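Local coordinates for uncharacterized protein (Agrobacterium tumefaciens, PDB 3D01) that is of unknown function but belongs to the YjgF/chorismate mutase-like family and forms a trimer that probably has a small-molecule pocket at its subunit interface, at residues 58-68 / 149-157; 18-28 / 78-89. All coordinates share one frame; numbering follows the deposited sequence.

Contact 1: residues 58-68 / 149-157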
ATOM      1  N   ILE I  58      20.190 -11.926  -2.576  1.00 23.13           N
ATOM      2  CA  ILE I  58      18.829 -12.214  -2.112  1.00 23.55           C
ATOM      3  C   ILE I  58      18.918 -13.539  -1.388  1.00 22.17           C
ATOM      4  O   ILE I  58      19.053 -14.585  -2.020  1.00 23.62           O
ATOM      5  CB  ILE I  58      17.814 -12.343  -3.261  1.00 22.98           C
ATOM      6  CG1 ILE I  58      17.781 -11.095  -4.144  1.00 26.12           C
ATOM      7  CG2 ILE I  58      16.430 -12.688  -2.689  1.00 21.58           C
ATOM      8  CD1 ILE I  58      17.003  -9.968  -3.609  1.00 29.70           C
ATOM      9  N   ALA I  59      18.816 -13.504  -0.065  1.00 21.06           N
ATOM     10  CA  ALA I  59      19.089 -14.652   0.790  1.00 20.08           C
ATOM     11  C   ALA I  59      18.034 -15.741   0.786  1.00 19.34           C
ATOM     12  O   ALA I  59      18.352 -16.886   1.062  1.00 20.41           O
ATOM     13  CB  ALA I  59      19.318 -14.189   2.236  1.00 21.36           C
ATOM     14  N   VAL I  60      16.782 -15.393   0.498  1.00 17.81           N
ATOM     15  CA  VAL I  60      15.685 -16.365   0.558  1.00 17.31           C
ATOM     16  C   VAL I  60      14.776 -16.126  -0.674  1.00 16.35           C
ATOM     17  O   VAL I  60      14.259 -15.049  -0.873  1.00 16.42           O
ATOM     18  CB  VAL I  60      14.852 -16.241   1.840  1.00 16.41           C
ATOM     19  CG1 VAL I  60      13.766 -17.379   1.928  1.00 15.71           C
ATOM     20  CG2 VAL I  60      15.743 -16.219   3.098  1.00 16.27           C
ATOM     21  N   THR I  61      14.661 -17.168  -1.491  1.00 17.14           N
ATOM     22  CA  THR I  61      13.977 -17.119  -2.761  1.00 16.80           C
ATOM     23  C   THR I  61      13.002 -18.275  -2.922  1.00 16.19           C
ATOM     24  O   THR I  61      13.153 -19.362  -2.351  1.00 16.01           O
ATOM     25  CB  THR I  61      14.958 -17.199  -3.952  1.00 18.07           C
ATOM     26  OG1 THR I  61      15.733 -18.408  -3.840  1.00 19.25           O
ATOM     27  CG2 THR I  61      15.884 -15.946  -4.009  1.00 17.50           C
ATOM     28  N   GLY I  62      12.004 -18.035  -3.761  1.00 15.77           N
ATOM     29  CA  GLY I  62      10.946 -19.015  -4.002  1.00 15.56           C
ATOM     30  C   GLY I  62       9.685 -18.767  -3.184  1.00 14.63           C
ATOM     31  O   GLY I  62       9.547 -17.759  -2.447  1.00 14.08           O
ATOM     32  N   LEU I  63       8.737 -19.678  -3.374  1.00 14.26           N
ATOM     33  CA  LEU I  63       7.398 -19.539  -2.843  1.00 12.73           C
ATOM     34  C   LEU I  63       7.290 -20.196  -1.521  1.00 13.03           C
ATOM     35  O   LEU I  63       7.659 -21.366  -1.328  1.00 13.27           O
ATOM     36  CB  LEU I  63       6.344 -20.165  -3.755  1.00 12.61           C
ATOM     37  CG  LEU I  63       6.316 -19.710  -5.197  1.00 13.98           C
ATOM     38  CD1 LEU I  63       5.246 -20.488  -6.053  1.00 14.97           C
ATOM     39  CD2 LEU I  63       6.074 -18.226  -5.234  1.00 14.18           C
ATOM     40  N   VAL I  64       6.747 -19.447  -0.599  1.00 13.84           N
ATOM     41  CA  VAL I  64       6.413 -19.993   0.690  1.00 14.40           C
ATOM     42  C   VAL I  64       5.265 -21.039   0.525  1.00 14.82           C
ATOM     43  O   VAL I  64       4.209 -20.780  -0.112  1.00 14.89           O
ATOM     44  CB  VAL I  64       6.048 -18.869   1.663  1.00 15.05           C
ATOM     45  CG1 VAL I  64       5.910 -19.435   3.029  1.00 13.97           C
ATOM     46  CG2 VAL I  64       7.107 -17.677   1.597  1.00 13.60           C
ATOM     47  N   GLY I  65       5.500 -22.217   1.088  1.00 14.80           N
ATOM     48  CA  GLY I  65       4.612 -23.367   0.928  1.00 15.20           C
ATOM     49  C   GLY I  65       5.054 -24.311  -0.178  1.00 15.64           C
ATOM     50  O   GLY I  65       4.481 -25.400  -0.341  1.00 16.19           O
ATOM     51  N   ARG I  66       6.076 -23.905  -0.936  1.00 15.65           N
ATOM     52  CA  ARG I  66       6.650 -24.773  -1.967  1.00 15.91           C
ATOM     53  C   ARG I  66       8.153 -24.874  -1.842  1.00 15.66           C
ATOM     54  O   ARG I  66       8.655 -25.961  -1.724  1.00 15.73           O
ATOM     55  CB  ARG I  66       6.252 -24.319  -3.360  1.00 15.66           C
ATOM     56  CG  ARG I  66       6.884 -25.114  -4.476  1.00 16.27           C
ATOM     57  CD  ARG I  66       6.473 -24.674  -5.875  1.00 15.28           C
ATOM     58  NE  ARG I  66       7.140 -25.543  -6.822  1.00 15.34           N
ATOM     59  CZ  ARG I  66       6.755 -26.775  -7.132  1.00 14.77           C
ATOM     60  NH1 ARG I  66       5.599 -27.254  -6.722  1.00 12.28           N
ATOM     61  NH2 ARG I  66       7.529 -27.513  -7.919  1.00 15.67           N
ATOM     62  N   ASP I  67       8.848 -23.741  -1.929  1.00 16.40           N
ATOM     63  CA  ASP I  67      10.309 -23.695  -1.932  1.00 16.54           C
ATOM     64  C   ASP I  67      10.889 -23.425  -0.542  1.00 17.07           C
ATOM     65  O   ASP I  67      12.006 -23.862  -0.221  1.00 16.70           O
ATOM     66  CB  ASP I  67      10.755 -22.604  -2.881  1.00 15.82           C
ATOM     67  CG  ASP I  67      10.291 -22.855  -4.298  1.00 16.82           C
ATOM     68  OD1 ASP I  67      10.630 -23.930  -4.848  1.00 17.30           O
ATOM     69  OD2 ASP I  67       9.579 -21.997  -4.839  1.00 17.41           O
ATOM     70  N   VAL I  68      10.119 -22.706   0.264  1.00 16.36           N
ATOM     71  CA  VAL I  68      10.539 -22.262   1.600  1.00 17.61           C
ATOM     72  C   VAL I  68       9.426 -22.496   2.589  1.00 18.22           C
ATOM     73  O   VAL I  68       8.247 -22.427   2.251  1.00 16.17           O
ATOM     74  CB  VAL I  68      10.965 -20.759   1.599  1.00 18.92           C
ATOM     75  CG1 VAL I  68      11.992 -20.558   0.470  1.00 20.30           C
ATOM     76  CG2 VAL I  68       9.864 -19.868   1.413  1.00 19.59           C
ATOM     77  N   LEU I 149       7.675 -12.313  -6.713  1.00 14.25           N
ATOM     78  CA  LEU I 149       8.312 -11.046  -6.359  1.00 13.90           C
ATOM     79  C   LEU I 149       9.586 -10.858  -7.158  1.00 14.02           C
ATOM     80  O   LEU I 149      10.163 -11.836  -7.629  1.00 12.76           O
ATOM     81  CB  LEU I 149       8.616 -10.968  -4.855  1.00 14.92           C
ATOM     82  CG  LEU I 149       7.432 -10.931  -3.890  1.00 13.72           C
ATOM     83  CD1 LEU I 149       7.923 -11.117  -2.439  1.00 16.38           C
ATOM     84  CD2 LEU I 149       6.653  -9.652  -4.064  1.00 17.11           C
ATOM     85  N   PRO I 150      10.032  -9.586  -7.298  1.00 13.50           N
ATOM     86  CA  PRO I 150      11.328  -9.315  -7.954  1.00 14.97           C
ATOM     87  C   PRO I 150      12.482 -10.202  -7.441  1.00 14.44           C
ATOM     88  O   PRO I 150      12.618 -10.432  -6.207  1.00 16.07           O
ATOM     89  CB  PRO I 150      11.581  -7.841  -7.628  1.00 14.84           C
ATOM     90  CG  PRO I 150      10.196  -7.253  -7.508  1.00 13.97           C
ATOM     91  CD  PRO I 150       9.348  -8.335  -6.901  1.00 14.62           C
ATOM     92  N   PHE I 151      13.255 -10.750  -8.386  1.00 15.34           N
ATOM     93  CA  PHE I 151      14.446 -11.581  -8.081  1.00 15.88           C
ATOM     94  C   PHE I 151      14.101 -12.889  -7.393  1.00 15.90           C
ATOM     95  O   PHE I 151      14.955 -13.544  -6.830  1.00 15.80           O
ATOM     96  CB  PHE I 151      15.488 -10.782  -7.292  1.00 16.91           C
ATOM     97  CG  PHE I 151      15.911  -9.525  -7.984  1.00 17.38           C
ATOM     98  CD1 PHE I 151      16.915  -9.560  -8.933  1.00 22.48           C
ATOM     99  CD2 PHE I 151      15.284  -8.307  -7.713  1.00 19.34           C
ATOM    100  CE1 PHE I 151      17.300  -8.384  -9.597  1.00 22.55           C
ATOM    101  CE2 PHE I 151      15.660  -7.148  -8.372  1.00 21.60           C
ATOM    102  CZ  PHE I 151      16.683  -7.197  -9.312  1.00 20.72           C
ATOM    103  N   ASN I 152      12.816 -13.247  -7.451  1.00 15.93           N
ATOM    104  CA  ASN I 152      12.294 -14.437  -6.811  1.00 14.55           C
ATOM    105  C   ASN I 152      12.415 -14.347  -5.312  1.00 14.50           C
ATOM    106  O   ASN I 152      12.440 -15.365  -4.626  1.00 13.33           O
ATOM    107  CB  ASN I 152      13.000 -15.690  -7.346  1.00 15.65           C
ATOM    108  CG  ASN I 152      12.168 -16.951  -7.189  1.00 16.61           C
ATOM    109  OD1 ASN I 152      10.953 -16.899  -6.955  1.00 15.31           O
ATOM    110  ND2 ASN I 152      12.835 -18.102  -7.286  1.00 17.15           N
ATOM    111  N   ALA I 153      12.451 -13.114  -4.783  1.00 14.51           N
ATOM    112  CA  ALA I 153      12.446 -12.927  -3.321  1.00 14.41           C
ATOM    113  C   ALA I 153      11.204 -13.604  -2.744  1.00 14.40           C
ATOM    114  O   ALA I 153      10.095 -13.512  -3.325  1.00 15.09           O
ATOM    115  CB  ALA I 153      12.455 -11.449  -2.965  1.00 14.86           C
ATOM    116  N   SER I 154      11.368 -14.210  -1.577  1.00 13.80           N
ATOM    117  CA  SER I 154      10.248 -14.830  -0.877  1.00 14.24           C
ATOM    118  C   SER I 154       9.354 -13.791  -0.198  1.00 14.11           C
ATOM    119  O   SER I 154       8.167 -14.036  -0.013  1.00 13.82           O
ATOM    120  CB  SER I 154      10.723 -15.885   0.133  1.00 14.62           C
ATOM    121  OG  SER I 154      11.395 -16.951  -0.523  1.00 14.99           O
ATOM    122  N   VAL I 155       9.948 -12.650   0.189  1.00 14.34           N
ATOM    123  CA  VAL I 155       9.243 -11.601   0.906  1.00 14.46           C
ATOM    124  C   VAL I 155       9.791 -10.236   0.444  1.00 15.08           C
ATOM    125  O   VAL I 155      10.991 -10.103   0.124  1.00 15.56           O
ATOM    126  CB  VAL I 155       9.431 -11.713   2.469  1.00 14.36           C
ATOM    127  CG1 VAL I 155       8.600 -10.603   3.212  1.00 12.77           C
ATOM    128  CG2 VAL I 155       9.171 -13.147   2.972  1.00 14.37           C
ATOM    129  N   GLU I 156       8.904  -9.260   0.400  1.00 15.39           N
ATOM    130  CA  GLU I 156       9.244  -7.864   0.187  1.00 15.06           C
ATOM    131  C   GLU I 156       8.380  -7.025   1.148  1.00 15.65           C
ATOM    132  O   GLU I 156       7.178  -7.299   1.366  1.00 15.34           O
ATOM    133  CB  GLU I 156       8.952  -7.450  -1.250  1.00 15.43           C
ATOM    134  CG  GLU I 156       9.183  -5.997  -1.559  1.00 16.19           C
ATOM    135  CD  GLU I 156       8.669  -5.599  -2.975  1.00 16.93           C
ATOM    136  OE1 GLU I 156       8.558  -6.471  -3.855  1.00 19.17           O
ATOM    137  OE2 GLU I 156       8.356  -4.406  -3.204  1.00 22.32           O
ATOM    138  N   ILE I 157       8.986  -5.998   1.712  1.00 15.12           N
ATOM    139  CA  ILE I 157       8.314  -5.238   2.774  1.00 15.30           C
ATOM    140  C   ILE I 157       8.671  -3.776   2.601  1.00 15.77           C
ATOM    141  O   ILE I 157       9.852  -3.436   2.515  1.00 16.91           O
ATOM    142  CB  ILE I 157       8.722  -5.678   4.225  1.00 15.40           C
ATOM    143  CG1 ILE I 157       8.569  -7.194   4.485  1.00 13.59           C
ATOM    144  CG2 ILE I 157       7.890  -4.894   5.284  1.00 15.73           C
ATOM    145  CD1 ILE I 157       8.822  -7.612   5.969  1.00 16.33           C
TER

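Contact 2: residues 18-28 / 78-89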
ATOM      1  N   LEU I  18      19.938  -4.851  17.700  1.00 24.31           N
ATOM      2  CA  LEU I  18      19.860  -5.596  16.449  1.00 24.89           C
ATOM      3  C   LEU I  18      20.988  -6.619  16.348  1.00 25.23           C
ATOM      4  O   LEU I  18      20.767  -7.746  15.900  1.00 25.28           O
ATOM      5  CB  LEU I  18      19.909  -4.635  15.282  1.00 24.44           C
ATOM      6  CG  LEU I  18      19.737  -5.235  13.886  1.00 25.07           C
ATOM      7  CD1 LEU I  18      18.424  -6.076  13.858  1.00 23.81           C
ATOM      8  CD2 LEU I  18      19.754  -4.064  12.886  1.00 25.32           C
ATOM      9  N   LYS I  19      22.202  -6.239  16.749  1.00 25.43           N
ATOM     10  CA  LYS I  19      23.304  -7.218  16.828  1.00 26.43           C
ATOM     11  C   LYS I  19      22.999  -8.396  17.782  1.00 26.61           C
ATOM     12  O   LYS I  19      23.317  -9.549  17.494  1.00 27.47           O
ATOM     13  CB  LYS I  19      24.605  -6.541  17.241  1.00 26.66           C
ATOM     14  CG  LYS I  19      25.100  -5.544  16.264  1.00 27.20           C
ATOM     15  CD  LYS I  19      26.440  -4.972  16.659  1.00 29.04           C
ATOM     16  CE  LYS I  19      26.824  -3.862  15.689  1.00 29.12           C
ATOM     17  NZ  LYS I  19      27.936  -3.006  16.167  1.00 30.34           N
ATOM     18  N   GLU I  20      22.370  -8.110  18.916  1.00 26.77           N
ATOM     19  CA  GLU I  20      21.970  -9.151  19.846  1.00 27.08           C
ATOM     20  C   GLU I  20      20.991 -10.115  19.200  1.00 27.04           C
ATOM     21  O   GLU I  20      20.872 -11.260  19.627  1.00 27.10           O
ATOM     22  CB  GLU I  20      21.343  -8.544  21.079  1.00 27.25           C
ATOM     23  CG  GLU I  20      22.332  -7.764  21.941  1.00 28.81           C
ATOM     24  CD  GLU I  20      21.666  -7.061  23.108  1.00 29.63           C
ATOM     25  OE1 GLU I  20      20.441  -6.857  23.098  1.00 34.86           O
ATOM     26  OE2 GLU I  20      22.376  -6.681  24.054  1.00 35.34           O
ATOM     27  N   LEU I  21      20.285  -9.647  18.181  1.00 26.52           N
ATOM     28  CA  LEU I  21      19.354 -10.510  17.453  1.00 27.25           C
ATOM     29  C   LEU I  21      20.027 -11.265  16.306  1.00 27.88           C
ATOM     30  O   LEU I  21      19.427 -12.169  15.715  1.00 28.91           O
ATOM     31  CB  LEU I  21      18.202  -9.682  16.910  1.00 26.53           C
ATOM     32  CG  LEU I  21      17.155  -9.183  17.897  1.00 27.06           C
ATOM     33  CD1 LEU I  21      16.057  -8.414  17.118  1.00 27.68           C
ATOM     34  CD2 LEU I  21      16.536 -10.326  18.677  1.00 28.09           C
ATOM     35  N   GLY I  22      21.254 -10.903  15.975  1.00 28.27           N
ATOM     36  CA  GLY I  22      22.029 -11.633  14.993  1.00 28.63           C
ATOM     37  C   GLY I  22      22.336 -10.856  13.735  1.00 28.72           C
ATOM     38  O   GLY I  22      22.932 -11.406  12.806  1.00 30.41           O
ATOM     39  N   PHE I  23      21.989  -9.577  13.702  1.00 28.29           N
ATOM     40  CA  PHE I  23      22.129  -8.783  12.491  1.00 28.57           C
ATOM     41  C   PHE I  23      22.971  -7.510  12.646  1.00 29.33           C
ATOM     42  O   PHE I  23      22.872  -6.793  13.641  1.00 28.85           O
ATOM     43  CB  PHE I  23      20.743  -8.379  11.976  1.00 27.73           C
ATOM     44  CG  PHE I  23      19.810  -9.535  11.763  1.00 27.04           C
ATOM     45  CD1 PHE I  23      19.752 -10.172  10.538  1.00 27.21           C
ATOM     46  CD2 PHE I  23      18.974  -9.972  12.778  1.00 26.56           C
ATOM     47  CE1 PHE I  23      18.869 -11.214  10.335  1.00 26.53           C
ATOM     48  CE2 PHE I  23      18.105 -11.017  12.585  1.00 26.57           C
ATOM     49  CZ  PHE I  23      18.062 -11.644  11.353  1.00 25.58           C
ATOM     50  N   THR I  24      23.775  -7.243  11.619  1.00 30.59           N
ATOM     51  CA  THR I  24      24.391  -5.946  11.407  1.00 31.83           C
ATOM     52  C   THR I  24      23.676  -5.262  10.242  1.00 32.23           C
ATOM     53  O   THR I  24      23.184  -5.930   9.304  1.00 32.61           O
ATOM     54  CB  THR I  24      25.895  -6.078  11.118  1.00 31.89           C
ATOM     55  OG1 THR I  24      26.079  -6.620   9.802  1.00 36.40           O
ATOM     56  CG2 THR I  24      26.568  -7.013  12.152  1.00 31.28           C
ATOM     57  N   LEU I  25      23.566  -3.942  10.317  1.00 33.06           N
ATOM     58  CA  LEU I  25      22.980  -3.175   9.240  1.00 33.66           C
ATOM     59  C   LEU I  25      23.874  -3.234   8.003  1.00 35.10           C
ATOM     60  O   LEU I  25      25.090  -3.047   8.091  1.00 34.91           O
ATOM     61  CB  LEU I  25      22.752  -1.713   9.636  1.00 33.39           C
ATOM     62  CG  LEU I  25      21.609  -1.405  10.594  1.00 32.68           C
ATOM     63  CD1 LEU I  25      21.544   0.106  10.889  1.00 31.73           C
ATOM     64  CD2 LEU I  25      20.294  -1.904  10.034  1.00 29.39           C
ATOM     65  N   PRO I  26      23.275  -3.490   6.840  1.00 36.52           N
ATOM     66  CA  PRO I  26      24.040  -3.344   5.629  1.00 38.01           C
ATOM     67  C   PRO I  26      24.183  -1.862   5.243  1.00 39.68           C
ATOM     68  O   PRO I  26      23.545  -0.976   5.831  1.00 39.49           O
ATOM     69  CB  PRO I  26      23.197  -4.116   4.605  1.00 37.95           C
ATOM     70  CG  PRO I  26      21.799  -3.973   5.077  1.00 37.47           C
ATOM     71  CD  PRO I  26      21.886  -3.923   6.578  1.00 36.39           C
ATOM     72  N   VAL I  27      25.033  -1.600   4.261  1.00 42.06           N
ATOM     73  CA  VAL I  27      25.014  -0.314   3.568  1.00 43.92           C
ATOM     74  C   VAL I  27      23.667  -0.156   2.803  1.00 44.59           C
ATOM     75  O   VAL I  27      23.148   0.965   2.670  1.00 45.17           O
ATOM     76  CB  VAL I  27      26.254  -0.162   2.624  1.00 43.96           C
ATOM     77  CG1 VAL I  27      26.232   1.180   1.892  1.00 44.85           C
ATOM     78  CG2 VAL I  27      27.563  -0.314   3.418  1.00 44.65           C
ATOM     79  N   ALA I  28      23.081  -1.279   2.357  1.00 45.37           N
ATOM     80  CA  ALA I  28      21.778  -1.276   1.647  1.00 45.63           C
ATOM     81  C   ALA I  28      20.687  -2.091   2.370  1.00 46.26           C
ATOM     82  O   ALA I  28      19.471  -1.837   2.222  1.00 46.11           O
ATOM     83  CB  ALA I  28      21.964  -1.806   0.236  1.00 45.95           C
ATOM     84  N   GLU I  78      12.730 -10.816   8.411  1.00 17.02           N
ATOM     85  CA  GLU I  78      13.748 -10.176   9.291  1.00 18.04           C
ATOM     86  C   GLU I  78      14.754  -9.406   8.458  1.00 18.11           C
ATOM     87  O   GLU I  78      15.037  -8.243   8.750  1.00 19.03           O
ATOM     88  CB  GLU I  78      14.468 -11.222  10.124  1.00 18.27           C
ATOM     89  CG  GLU I  78      13.659 -11.806  11.299  1.00 20.45           C
ATOM     90  CD  GLU I  78      14.326 -12.999  12.000  1.00 21.33           C
ATOM     91  OE1 GLU I  78      15.157 -13.731  11.407  1.00 25.73           O
ATOM     92  OE2 GLU I  78      14.007 -13.215  13.197  1.00 26.67           O
ATOM     93  N   LEU I  79      15.270 -10.049   7.399  1.00 18.03           N
ATOM     94  CA  LEU I  79      16.207  -9.404   6.480  1.00 17.33           C
ATOM     95  C   LEU I  79      15.612  -8.182   5.759  1.00 17.23           C
ATOM     96  O   LEU I  79      16.260  -7.134   5.629  1.00 16.39           O
ATOM     97  CB  LEU I  79      16.787 -10.417   5.496  1.00 17.75           C
ATOM     98  CG  LEU I  79      17.826 -11.408   6.043  1.00 17.50           C
ATOM     99  CD1 LEU I  79      18.168 -12.411   4.956  1.00 18.89           C
ATOM    100  CD2 LEU I  79      19.087 -10.720   6.626  1.00 20.07           C
ATOM    101  N   CYS I  80      14.365  -8.305   5.292  1.00 17.38           N
ATOM    102  CA  CYS I  80      13.648  -7.180   4.727  1.00 17.02           C
ATOM    103  C   CYS I  80      13.625  -6.037   5.734  1.00 16.60           C
ATOM    104  O   CYS I  80      13.896  -4.893   5.377  1.00 17.68           O
ATOM    105  CB  CYS I  80      12.212  -7.577   4.346  1.00 17.92           C
ATOM    106  SG  CYS I  80      12.120  -8.726   2.965  1.00 18.78           S
ATOM    107  N   ALA I  81      13.279  -6.362   6.972  1.00 15.84           N
ATOM    108  CA  ALA I  81      13.214  -5.381   8.074  1.00 17.12           C
ATOM    109  C   ALA I  81      14.557  -4.733   8.342  1.00 17.16           C
ATOM    110  O   ALA I  81      14.616  -3.542   8.583  1.00 18.89           O
ATOM    111  CB  ALA I  81      12.683  -6.045   9.345  1.00 15.46           C
ATOM    112  N   VAL I  82      15.632  -5.496   8.298  1.00 17.63           N
ATOM    113  CA  VAL I  82      16.998  -4.927   8.507  1.00 17.87           C
ATOM    114  C   VAL I  82      17.342  -3.953   7.358  1.00 18.31           C
ATOM    115  O   VAL I  82      17.908  -2.871   7.552  1.00 18.73           O
ATOM    116  CB  VAL I  82      18.066  -6.063   8.644  1.00 17.91           C
ATOM    117  CG1 VAL I  82      19.528  -5.522   8.530  1.00 19.42           C
ATOM    118  CG2 VAL I  82      17.853  -6.881   9.944  1.00 18.48           C
ATOM    119  N   ASN I  83      16.961  -4.318   6.136  1.00 18.30           N
ATOM    120  CA  ASN I  83      17.153  -3.432   5.007  1.00 18.26           C
ATOM    121  C   ASN I  83      16.296  -2.177   5.120  1.00 18.35           C
ATOM    122  O   ASN I  83      16.752  -1.092   4.787  1.00 18.54           O
ATOM    123  CB  ASN I  83      16.928  -4.187   3.687  1.00 19.47           C
ATOM    124  CG  ASN I  83      18.086  -5.104   3.353  1.00 20.34           C
ATOM    125  OD1 ASN I  83      18.095  -6.303   3.674  1.00 25.68           O
ATOM    126  ND2 ASN I  83      19.077  -4.547   2.739  1.00 21.58           N
ATOM    127  N   ILE I  84      15.088  -2.304   5.660  1.00 17.68           N
ATOM    128  CA  ILE I  84      14.262  -1.124   5.939  1.00 17.61           C
ATOM    129  C   ILE I  84      15.025  -0.248   6.924  1.00 17.65           C
ATOM    130  O   ILE I  84      15.188   0.930   6.681  1.00 17.64           O
ATOM    131  CB  ILE I  84      12.852  -1.471   6.508  1.00 17.22           C
ATOM    132  CG1 ILE I  84      11.948  -2.042   5.388  1.00 17.67           C
ATOM    133  CG2 ILE I  84      12.162  -0.223   7.098  1.00 17.39           C
ATOM    134  CD1 ILE I  84      10.660  -2.672   5.897  1.00 17.58           C
ATOM    135  N   LEU I  85      15.519  -0.843   8.005  1.00 18.64           N
ATOM    136  CA  LEU I  85      16.262  -0.056   9.030  1.00 19.08           C
ATOM    137  C   LEU I  85      17.514   0.631   8.451  1.00 19.51           C
ATOM    138  O   LEU I  85      17.832   1.780   8.816  1.00 19.90           O
ATOM    139  CB  LEU I  85      16.593  -0.936  10.217  1.00 20.10           C
ATOM    140  CG  LEU I  85      15.406  -1.397  11.063  1.00 20.73           C
ATOM    141  CD1 LEU I  85      15.877  -2.373  12.187  1.00 20.62           C
ATOM    142  CD2 LEU I  85      14.667  -0.179  11.643  1.00 21.81           C
ATOM    143  N   ALA I  86      18.217  -0.058   7.548  1.00 19.60           N
ATOM    144  CA  ALA I  86      19.359   0.533   6.858  1.00 19.97           C
ATOM    145  C   ALA I  86      18.958   1.761   6.038  1.00 20.49           C
ATOM    146  O   ALA I  86      19.656   2.762   6.049  1.00 20.65           O
ATOM    147  CB  ALA I  86      20.087  -0.498   5.988  1.00 20.00           C
ATOM    148  N   GLN I  87      17.814   1.726   5.353  1.00 20.30           N
ATOM    149  CA  GLN I  87      17.371   2.894   4.580  1.00 20.79           C
ATOM    150  C   GLN I  87      16.938   4.035   5.490  1.00 20.83           C
ATOM    151  O   GLN I  87      17.188   5.197   5.205  1.00 20.96           O
ATOM    152  CB  GLN I  87      16.197   2.519   3.671  1.00 21.46           C
ATOM    153  CG  GLN I  87      16.555   1.447   2.634  1.00 23.14           C
ATOM    154  CD  GLN I  87      17.624   1.841   1.637  1.00 26.51           C
ATOM    155  OE1 GLN I  87      18.011   3.007   1.502  1.00 27.08           O
ATOM    156  NE2 GLN I  87      18.093   0.849   0.898  1.00 31.49           N
ATOM    157  N   VAL I  88      16.266   3.700   6.585  1.00 21.24           N
ATOM    158  CA  VAL I  88      15.833   4.707   7.524  1.00 21.37           C
ATOM    159  C   VAL I  88      17.069   5.375   8.140  1.00 22.04           C
ATOM    160  O   VAL I  88      17.093   6.585   8.287  1.00 22.10           O
ATOM    161  CB  VAL I  88      14.963   4.131   8.649  1.00 21.97           C
ATOM    162  CG1 VAL I  88      14.593   5.230   9.629  1.00 22.07           C
ATOM    163  CG2 VAL I  88      13.678   3.450   8.079  1.00 19.41           C
ATOM    164  N   LYS I  89      18.062   4.583   8.506  1.00 22.33           N
ATOM    165  CA  LYS I  89      19.317   5.145   9.050  1.00 23.37           C
ATOM    166  C   LYS I  89      19.939   6.142   8.075  1.00 23.69           C
ATOM    167  O   LYS I  89      20.361   7.251   8.490  1.00 24.44           O
ATOM    168  CB  LYS I  89      20.316   4.027   9.373  1.00 23.71           C
ATOM    169  CG  LYS I  89      21.585   4.549  10.073  1.00 23.55           C
ATOM    170  CD  LYS I  89      22.495   3.426  10.500  1.00 24.47           C
ATOM    171  CE  LYS I  89      23.831   4.003  11.056  1.00 25.22           C
ATOM    172  NZ  LYS I  89      24.801   2.948  11.317  1.00 26.06           N
TER

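Contact 1: residues 58-68 / 149-157
Thr61 and Ala153 form a single backbone bridge, CA to CA 4.5 Å, where the loop after strand 57-58 runs past the turn that leads into strand 155-163. Two backbone bonds make it: Ser154 N gives to Val60 O at 3.1 Å, and Gly62 N to Asn152 O at 2.8 Å. Asn152 O also receives the CA-H of Thr61. Ser154 supplies a third bond from its side chain: with OG beside its own backbone N (chi1 -63°), the hydroxyl lies over the flat face of the Thr61-Gly62 peptide and donates on to Gly62 O at 2.8 Å, arriving 40° above the carbonyl plane. Val60 and Val68 methyls flank the hydroxyl, Val60 CG1 at 3.4 Å from Ser154 OG. At the other end, Ile58 crosses Phe151 at about a right angle, Ile58 CG1 to Phe151 CB 3.9 Å, while its CG2 rests on Ala153; the Phe151 ring leads away and stacks on His119 of a neighbouring subunit. Asn152 swings its amide alongside Gly62, CG anti to the backbone N (chi1 -156°), and ND2 is hydrogen-bonded to the bound polyether. Thr61 and Asp67 also line that pocket. Asp67 OD2 takes Leu63 N at 2.9 Å through its anti lone pair, tying the loop back on itself, and Leu63 O receives three backbone N-H groups. The short bridge thus fixes the backbones on which Thr61 and Asn152 are mounted, and the buried Ser154 hydroxyl spends its proton on Gly62. The polyether probably comes from the crystallisation liquor, but its place is consistent with the ligand pocket that YjgF-like trimers form between subunits.

Contact 2: residues 18-28 / 78-89
Val82 meets the chain that leaves helix 3-21 with both its methyls. Its CG1 is anti to the backbone N (chi1 167°), which leaves CG1 facing Pro26 and CG2 facing Phe23 and Leu18. Val82 CG2 approaches the Phe23 ring obliquely, an off-centre CH-pi contact 4.2 Å from the centroid; Val82 CG1 presses on Pro26 CD at a tight 3.5 Å. Leu79 CD2 and Glu78 OE1 come to the edge of the Phe23 ring, the carboxylate turned 77° from the ring plane and salt-bridged to Arg75. Leu25 CD2 sits against Val82 O, Ala86 N and Leu85 CB, and Ala86 CB touches Pro26 CD and O. Equally close is Leu25 CD1 to Lys89 CD, 3.5 Å, on the extended lysine whose amine continues to Glu15. The solvent side is looser: there the exposed Ala28 brings its O to 3.3 Å from Gln87 NE2. Gly22 ends helix 3-21 in a Schellman motif, Gly22 N bonded to Lys19 O and Phe23 N to Leu18 O; the chain turns there and Phe23 follows, pointing toward helix 70-91. Here a capped helix and its extended tail cover the outer side of helix 70-91, one of the helices packed on the sheet of the YjgF-like alpha/beta fold.

How the contacts relate
From the N terminus, helix 3-21 and its tail enter contact 2 first, the chain then forms the hairpin of strands 38-41 and 44-54, and residues 58-68 open contact 1. Helix 70-91 follows at once and closes contact 2; contact 1 closes last, after strand 99-110, helix 118-133 and strand 140-146, when residues 149-157 return. The two loops therefore cross. Their centres lie about 18 Å apart, yet they touch: Val155 packs on Cys80, Ile157 on Cys80 and Ile84, and Ala59 meets Leu79. Helix 70-91 is thus held between the N-terminal segment and the sheet, while contact 1 fastens the loop leading into that helix to the turn that precedes strand 155-163.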